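Local coordinates for beta-glucuronidase (uncultured Clostridium sp., PDB 6U7J), which hydrolyses beta-D-glucuronides in the gut microbiome and reactivates estrogens by removing glucuronic acid from their conjugates, at the interface of chains A and B and the interface of chains A and C. Numbering follows the deposited sequence. Chains: chain A/B/C, Beta-glucuronidase.

Contact 1: the interface of chains A and B. Residues chain A 473-474, 477, 522-523; chain B 560-562.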
loop_
_atom_site.group_PDB
_atom_site.type_symbol
_atom_site.label_atom_id
_atom_site.label_comp_id
_atom_site.label_asym_id
_atom_site.label_seq_id
_atom_site.Cartn_x
_atom_site.Cartn_y
_atom_site.Cartn_z
ATOM N N TRP A 473 -3.646 20.146 11.727
ATOM C CA TRP A 473 -3.968 18.756 12.030
ATOM C C TRP A 473 -5.001 18.691 13.151
ATOM O O TRP A 473 -6.177 18.419 12.894
ATOM C CB TRP A 473 -2.713 17.944 12.391
ATOM C CG TRP A 473 -3.048 16.491 12.411
ATOM C CD1 TRP A 473 -3.292 15.710 13.509
ATOM C CD2 TRP A 473 -3.278 15.662 11.269
ATOM N NE1 TRP A 473 -3.632 14.433 13.114
ATOM C CE2 TRP A 473 -3.620 14.380 11.741
ATOM C CE3 TRP A 473 -3.215 15.881 9.881
ATOM C CZ2 TRP A 473 -3.915 13.321 10.877
ATOM C CZ3 TRP A 473 -3.477 14.815 9.026
ATOM C CH2 TRP A 473 -3.825 13.556 9.529
ATOM N N TYR A 474 -4.593 18.958 14.395
ATOM C CA TYR A 474 -5.562 18.961 15.488
ATOM C C TYR A 474 -6.378 20.243 15.541
ATOM O O TYR A 474 -7.478 20.228 16.104
ATOM C CB TYR A 474 -4.869 18.742 16.836
ATOM C CG TYR A 474 -4.295 17.351 16.989
ATOM C CD1 TYR A 474 -5.056 16.224 16.696
ATOM C CD2 TYR A 474 -2.990 17.163 17.427
ATOM C CE1 TYR A 474 -4.530 14.947 16.833
ATOM C CE2 TYR A 474 -2.459 15.902 17.575
ATOM C CZ TYR A 474 -3.226 14.802 17.279
ATOM O OH TYR A 474 -2.679 13.560 17.423
ATOM N N ALA A 477 -7.982 21.125 10.765
ATOM C CA ALA A 477 -7.506 20.007 9.957
ATOM C C ALA A 477 -7.864 20.211 8.492
ATOM O O ALA A 477 -9.025 20.445 8.150
ATOM C CB ALA A 477 -8.114 18.696 10.456
ATOM N N ILE A 522 -5.564 15.515 4.005
ATOM C CA ILE A 522 -4.971 14.967 5.215
ATOM C C ILE A 522 -4.819 13.463 5.044
ATOM O O ILE A 522 -5.636 12.811 4.385
ATOM C CB ILE A 522 -5.803 15.320 6.461
ATOM C CG1 ILE A 522 -7.218 14.751 6.343
ATOM C CG2 ILE A 522 -5.824 16.835 6.659
ATOM C CD1 ILE A 522 -8.085 14.937 7.605
ATOM N N PHE A 523 -3.716 12.928 5.581
ATOM C CA PHE A 523 -3.189 11.572 5.473
ATOM C C PHE A 523 -2.369 11.354 4.205
ATOM O O PHE A 523 -1.637 10.365 4.137
ATOM C CB PHE A 523 -4.268 10.478 5.556
ATOM C CG PHE A 523 -4.989 10.461 6.857
ATOM C CD1 PHE A 523 -4.399 9.886 7.984
ATOM C CD2 PHE A 523 -6.246 11.045 6.974
ATOM C CE1 PHE A 523 -5.061 9.885 9.206
ATOM C CE2 PHE A 523 -6.921 11.048 8.193
ATOM C CZ PHE A 523 -6.336 10.470 9.307
ATOM N N PHE B 560 -13.559 15.761 5.208
ATOM C CA PHE B 560 -12.275 15.510 5.855
ATOM C C PHE B 560 -12.426 15.465 7.368
ATOM O O PHE B 560 -13.157 16.267 7.952
ATOM C CB PHE B 560 -11.256 16.590 5.479
ATOM C CG PHE B 560 -11.136 16.802 4.021
ATOM C CD1 PHE B 560 -10.788 15.748 3.188
ATOM C CD2 PHE B 560 -11.389 18.041 3.468
ATOM C CE1 PHE B 560 -10.700 15.932 1.821
ATOM C CE2 PHE B 560 -11.297 18.235 2.106
ATOM C CZ PHE B 560 -10.955 17.181 1.279
ATOM N N GLY B 561 -11.705 14.531 8.000
ATOM C CA GLY B 561 -11.698 14.391 9.450
ATOM C C GLY B 561 -10.680 13.355 9.882
ATOM O O GLY B 561 -10.306 12.461 9.115
ATOM N N LEU B 562 -10.251 13.469 11.141
ATOM C CA LEU B 562 -9.107 12.689 11.617
ATOM C C LEU B 562 -9.400 11.195 11.775
ATOM O O LEU B 562 -8.475 10.419 12.065
ATOM C CB LEU B 562 -8.619 13.271 12.941
ATOM C CG LEU B 562 -8.122 14.725 12.881
ATOM C CD1 LEU B 562 -7.200 15.050 14.051
ATOM C CD2 LEU B 562 -7.407 15.019 11.593
#

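Contact 2: the interface of chains A and C. Residues chain A 27, 56, 59, 64, 312-313; chain C 318-320, 323-324.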
loop_
_atom_site.group_PDB
_atom_site.type_symbol
_atom_site.label_atom_id
_atom_site.label_comp_id
_atom_site.label_asym_id
_atom_site.label_seq_id
_atom_site.Cartn_x
_atom_site.Cartn_y
_atom_site.Cartn_z
ATOM N N ILE A 27 18.060 -15.565 25.195
ATOM C CA ILE A 27 16.706 -16.099 25.303
ATOM C C ILE A 27 16.461 -16.510 26.749
ATOM O O ILE A 27 17.158 -17.387 27.278
ATOM C CB ILE A 27 16.500 -17.294 24.358
ATOM C CG1 ILE A 27 16.854 -16.893 22.921
ATOM C CG2 ILE A 27 15.075 -17.823 24.466
ATOM C CD1 ILE A 27 16.010 -15.744 22.400
ATOM N N PRO A 56 12.855 -13.212 24.159
ATOM C CA PRO A 56 14.173 -12.584 24.011
ATOM C C PRO A 56 14.349 -11.406 24.954
ATOM O O PRO A 56 13.392 -10.712 25.316
ATOM C CB PRO A 56 14.173 -12.112 22.553
ATOM C CG PRO A 56 12.707 -11.787 22.302
ATOM C CD PRO A 56 11.938 -12.842 23.069
ATOM N N SER A 59 13.933 -6.745 24.864
ATOM C CA SER A 59 12.782 -6.653 23.960
ATOM C C SER A 59 11.510 -6.452 24.781
ATOM O O SER A 59 11.456 -6.856 25.946
ATOM C CB SER A 59 12.666 -7.918 23.098
ATOM O OG SER A 59 11.454 -7.977 22.389
ATOM N N ILE A 64 5.921 -10.199 20.341
ATOM C CA ILE A 64 6.673 -11.394 19.967
ATOM C C ILE A 64 5.737 -12.530 19.554
ATOM O O ILE A 64 6.010 -13.252 18.591
ATOM C CB ILE A 64 7.586 -11.833 21.128
ATOM C CG1 ILE A 64 8.676 -10.800 21.419
ATOM C CG2 ILE A 64 8.140 -13.236 20.853
ATOM C CD1 ILE A 64 9.558 -10.437 20.234
ATOM N N ILE A 312 8.434 -5.693 15.923
ATOM C CA ILE A 312 8.650 -6.961 16.620
ATOM C C ILE A 312 9.091 -6.789 18.072
ATOM O O ILE A 312 8.510 -7.403 18.975
ATOM C CB ILE A 312 9.639 -7.853 15.842
ATOM C CG1 ILE A 312 9.106 -8.073 14.425
ATOM C CG2 ILE A 312 9.831 -9.202 16.552
ATOM C CD1 ILE A 312 9.961 -8.956 13.574
ATOM N N ARG A 313 10.115 -5.976 18.317
ATOM C CA ARG A 313 10.732 -5.898 19.633
ATOM C C ARG A 313 10.180 -4.779 20.502
ATOM O O ARG A 313 10.673 -4.599 21.628
ATOM C CB ARG A 313 12.240 -5.717 19.490
ATOM C CG ARG A 313 12.569 -4.455 18.713
ATOM C CD ARG A 313 14.044 -4.208 18.551
ATOM N NE ARG A 313 14.844 -5.403 18.755
ATOM C CZ ARG A 313 15.209 -6.242 17.794
ATOM N NH1 ARG A 313 14.834 -6.036 16.532
ATOM N NH2 ARG A 313 15.953 -7.297 18.112
ATOM N N ASP C 318 19.391 -11.897 14.732
ATOM C CA ASP C 318 18.422 -11.135 15.528
ATOM C C ASP C 318 17.565 -12.166 16.258
ATOM O O ASP C 318 16.661 -12.771 15.672
ATOM C CB ASP C 318 17.588 -10.210 14.651
ATOM C CG ASP C 318 16.546 -9.405 15.434
ATOM O OD1 ASP C 318 16.276 -9.685 16.626
ATOM O OD2 ASP C 318 15.980 -8.469 14.827
ATOM N N GLU C 319 17.861 -12.354 17.542
ATOM C CA GLU C 319 17.214 -13.407 18.307
ATOM C C GLU C 319 15.756 -13.088 18.576
ATOM O O GLU C 319 14.932 -14.004 18.611
ATOM C CB GLU C 319 17.983 -13.645 19.608
ATOM C CG GLU C 319 19.374 -14.217 19.357
ATOM C CD GLU C 319 19.832 -15.165 20.461
ATOM O OE1 GLU C 319 20.649 -14.740 21.297
ATOM O OE2 GLU C 319 19.377 -16.330 20.488
ATOM N N ALA C 320 15.405 -11.805 18.733
ATOM C CA ALA C 320 13.991 -11.467 18.863
ATOM C C ALA C 320 13.240 -11.859 17.600
ATOM O O ALA C 320 12.157 -12.454 17.670
ATOM C CB ALA C 320 13.813 -9.982 19.165
ATOM N N VAL C 323 12.683 -15.703 17.653
ATOM C CA VAL C 323 11.557 -16.149 18.468
ATOM C C VAL C 323 10.245 -15.875 17.747
ATOM O O VAL C 323 9.364 -16.741 17.682
ATOM C CB VAL C 323 11.580 -15.485 19.857
ATOM C CG1 VAL C 323 10.359 -15.968 20.686
ATOM C CG2 VAL C 323 12.881 -15.813 20.575
ATOM N N ARG C 324 10.102 -14.670 17.172
ATOM C CA ARG C 324 8.879 -14.359 16.432
ATOM C C ARG C 324 8.679 -15.338 15.285
ATOM O O ARG C 324 7.561 -15.810 15.057
ATOM C CB ARG C 324 8.908 -12.922 15.904
ATOM C CG ARG C 324 7.828 -12.640 14.848
ATOM C CD ARG C 324 6.460 -12.372 15.508
ATOM N NE ARG C 324 5.454 -11.905 14.557
ATOM C CZ ARG C 324 4.160 -11.770 14.836
ATOM N NH1 ARG C 324 3.703 -12.064 16.046
ATOM N NH2 ARG C 324 3.320 -11.345 13.901
#

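Contact 3: the interface of chains A and B. Residues chain A 517, 519-522; chain B 71, 557, 560, 566.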
loop_
_atom_site.group_PDB
_atom_site.type_symbol
_atom_site.label_atom_id
_atom_site.label_comp_id
_atom_site.label_asym_id
_atom_site.label_seq_id
_atom_site.Cartn_x
_atom_site.Cartn_y
_atom_site.Cartn_z
ATOM N N LYS A 517 -2.647 12.399 -3.323
ATOM C CA LYS A 517 -3.849 13.004 -3.871
ATOM C C LYS A 517 -3.557 14.407 -4.378
ATOM O O LYS A 517 -2.756 15.152 -3.796
ATOM C CB LYS A 517 -4.996 13.048 -2.853
ATOM C CG LYS A 517 -6.336 12.736 -3.530
ATOM C CD LYS A 517 -7.444 12.331 -2.590
ATOM C CE LYS A 517 -8.731 12.010 -3.411
ATOM N NZ LYS A 517 -9.961 11.814 -2.567
ATOM N N PRO A 519 -5.946 17.656 -5.664
ATOM C CA PRO A 519 -5.296 18.394 -4.569
ATOM C C PRO A 519 -5.074 17.553 -3.313
ATOM O O PRO A 519 -5.788 16.564 -3.104
ATOM C CB PRO A 519 -6.285 19.531 -4.259
ATOM C CG PRO A 519 -7.385 19.425 -5.260
ATOM C CD PRO A 519 -7.344 18.061 -5.856
ATOM N N GLU A 520 -4.145 17.969 -2.457
ATOM C CA GLU A 520 -3.742 17.124 -1.334
ATOM C C GLU A 520 -4.853 17.039 -0.300
ATOM O O GLU A 520 -5.745 17.886 -0.240
ATOM C CB GLU A 520 -2.462 17.654 -0.675
ATOM C CG GLU A 520 -2.601 18.995 0.006
ATOM C CD GLU A 520 -2.654 20.155 -1.002
ATOM O OE1 GLU A 520 -1.640 20.426 -1.676
ATOM O OE2 GLU A 520 -3.720 20.788 -1.137
ATOM N N VAL A 521 -4.799 15.984 0.520
ATOM C CA VAL A 521 -5.747 15.793 1.609
ATOM C C VAL A 521 -4.998 15.257 2.822
ATOM O O VAL A 521 -3.947 14.613 2.704
ATOM C CB VAL A 521 -6.905 14.827 1.244
ATOM C CG1 VAL A 521 -7.696 15.308 0.003
ATOM C CG2 VAL A 521 -6.378 13.422 1.047
ATOM N N ILE A 522 -5.564 15.515 4.005
ATOM C CA ILE A 522 -4.971 14.967 5.215
ATOM C C ILE A 522 -4.819 13.463 5.044
ATOM O O ILE A 522 -5.636 12.811 4.385
ATOM C CB ILE A 522 -5.803 15.320 6.461
ATOM C CG1 ILE A 522 -7.218 14.751 6.343
ATOM C CG2 ILE A 522 -5.824 16.835 6.659
ATOM C CD1 ILE A 522 -8.085 14.937 7.605
ATOM N N ARG B 71 -12.740 22.177 -5.302
ATOM C CA ARG B 71 -13.128 21.006 -4.511
ATOM C C ARG B 71 -13.902 21.404 -3.255
ATOM O O ARG B 71 -14.933 20.799 -2.939
ATOM C CB ARG B 71 -11.891 20.180 -4.139
ATOM C CG ARG B 71 -12.205 18.858 -3.379
ATOM C CD ARG B 71 -10.940 18.291 -2.651
ATOM N NE ARG B 71 -10.506 19.158 -1.554
ATOM C CZ ARG B 71 -9.276 19.205 -1.024
ATOM N NH1 ARG B 71 -8.298 18.420 -1.472
ATOM N NH2 ARG B 71 -9.025 20.053 -0.028
ATOM N N MET B 557 -15.982 8.349 -0.348
ATOM C CA MET B 557 -15.386 9.594 0.120
ATOM C C MET B 557 -16.248 10.232 1.193
ATOM O O MET B 557 -17.475 10.117 1.176
ATOM C CB MET B 557 -15.190 10.592 -1.027
ATOM C CG MET B 557 -13.737 10.723 -1.480
ATOM S SD MET B 557 -12.557 11.260 -0.211
ATOM C CE MET B 557 -12.952 12.993 -0.057
ATOM N N PHE B 560 -13.559 15.761 5.208
ATOM C CA PHE B 560 -12.275 15.510 5.855
ATOM C C PHE B 560 -12.426 15.465 7.368
ATOM O O PHE B 560 -13.157 16.267 7.952
ATOM C CB PHE B 560 -11.256 16.590 5.479
ATOM C CG PHE B 560 -11.136 16.802 4.021
ATOM C CD1 PHE B 560 -10.788 15.748 3.188
ATOM C CD2 PHE B 560 -11.389 18.041 3.468
ATOM C CE1 PHE B 560 -10.700 15.932 1.821
ATOM C CE2 PHE B 560 -11.297 18.235 2.106
ATOM C CZ PHE B 560 -10.955 17.181 1.279
ATOM N N ASP B 566 -8.503 9.212 3.970
ATOM C CA ASP B 566 -8.992 9.467 2.608
ATOM C C ASP B 566 -10.401 8.890 2.412
ATOM O O ASP B 566 -10.706 8.238 1.407
ATOM C CB ASP B 566 -8.025 8.921 1.551
ATOM C CG ASP B 566 -8.326 9.459 0.137
ATOM O OD1 ASP B 566 -8.967 10.535 0.012
ATOM O OD2 ASP B 566 -7.931 8.805 -0.855
HETATM O O HOH W 1 -8.719 16.029 -3.247
HETATM O O HOH W 2 -10.040 8.694 -2.732
#

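Contact 1: the interface of chains A and B
Two loops of the TIM barrel region of chain A, a family 2 glycosyl hydrolase, receive the loop residue B:Leu562 from the same region of chain B. The contact is apolar. Both methyls of B:Leu562 meet the A:Trp473 indole, CD2 over one face, offset toward the rim, and CD1 near NE1. A:Trp473 CE2 lies 3.8 Å from B:Leu562 CD2. The same methyl touches A:Ala477 CB at 3.9 Å and A:Ile522 CD1 at 4.0 Å. B:Leu562 CD1 also meets A:Tyr474 CD1 at 3.6 Å, the two side chains crossing at about a right angle. The indole is itself held within chain A. Its CD1 lies over the centre of the A:Tyr474 ring, and its CH2 lies over the centre of the A:Phe523 ring. A:Ile522 places CG1 between its backbone N and carbonyl carbon (chi1 60°). From there A:Ile522 CD1 reaches B:Gly561, 4.1 Å from the CA of that glycine. A:Ile522 CD1 also touches B:Phe560 CB at 4.2 Å. A:Phe523 comes edge-on, with the carbonyl oxygens of B:Gly561 and B:Leu562 in its ring plane. A:Phe523 CZ lies 3.5 Å from B:Leu562 O.

Contact 2: the interface of chains A and C
C:Ala320, in the first turn of helix 319-332, is pressed against A:Pro56 and A:Arg313. It buries more surface than any other residue here. The proline ring edge, CB and CG, packs on CA and CB of C:Ala320, with A:Pro56 CG 3.7 Å from C:Ala320 CA. The methyl C:Ala320 CB points to the guanidinium of A:Arg313, 3.6 Å from NH2. A:Ile64 is next in buried surface. A:Ile64 CG2, the branch anti to the backbone N, packs on C:Val323 CG1 at 3.5 Å. The other valine methyl, C:Val323 CG2, meets A:Ile27 CD1 at 3.6 Å as the two side chains run past each other in opposite directions. Beside this apolar strip, A:Arg313 and C:Asp318 reach tip to tip in a two-pronged salt bridge. A:Arg313 NH2 gives a hydrogen bond of 2.8 Å to C:Asp318 OD1, from above the carboxylate plane. A:Arg313 NH1 gives a longer one of 3.2 Å to C:Asp318 OD2, on its syn side. The guanidinium and carboxylate planes are 28° apart. The aspartate directly precedes the helix. A:Ile312 CG2 packs on C:Arg324 CB at 3.9 Å. The patch packs the start of this helix against chain A and probably helps hold the tetramer together.

Contact 3: the interface of chains A and B
The chain A backbone runs extended from A:Glu520 to A:Ile522, after a cis peptide bond before A:Pro519, and lies against B:Arg71 and B:Phe560. In this family 2 glycosyl hydrolase, B:Arg71 belongs to the sugar binding domain and ends helix 68-71. B:Arg71 NH1 donates to A:Glu520 O, a carbonyl oxygen, at 2.9 Å. The acceptor is near the guanidinium plane, but the donor sits above the carbonyl plane, 41° out of it. B:Arg71 NH1 also bonds water 1 at 3.0 Å, and that water bonds A:Pro519 O. The chain of B:Arg71 starts with CG anti to the backbone N and bends at chi3 (67°), which turns the guanidinium toward the A:Pro519–A:Glu520 carbonyls. Within chain B, the edge of the B:Phe560 ring stands on the face of the B:Arg71 guanidinium, with CZ over its centre. B:Phe560 CE1 touches A:Val521 CG1 at 3.6 Å, the side chains at about a right angle. Before this stretch, A:Lys517 stretches out beyond CG. A:Lys517 NZ forms a salt bridge of 3.0 Å with B:Asp566 OD1, on the syn lone pair. Water 2 joins the same NZ to the other carboxylate oxygen, 2.8 Å from B:Asp566 OD2. B:Met557 SD meets A:Lys517 NZ tip to tip at 3.5 Å.

Contact 1 and contact 3 are neighbouring patches of one interface, between chains A and B. The centres of their C-alpha atoms lie about 9 Å apart, and A:Ile522 and B:Phe560 belong to both. Together they pass from an apolar patch to one that also has a salt bridge and water-mediated bonds. Contact 2 joins chain A to chain C. Its C-alpha centre is about 35 Å from that of contact 1 and about 39 Å from that of contact 3, and it shares no residue with them. Chain A thus meets two partners through separate surfaces. Both interfaces are two-fold symmetric, in keeping with the deposited assembly of four copies.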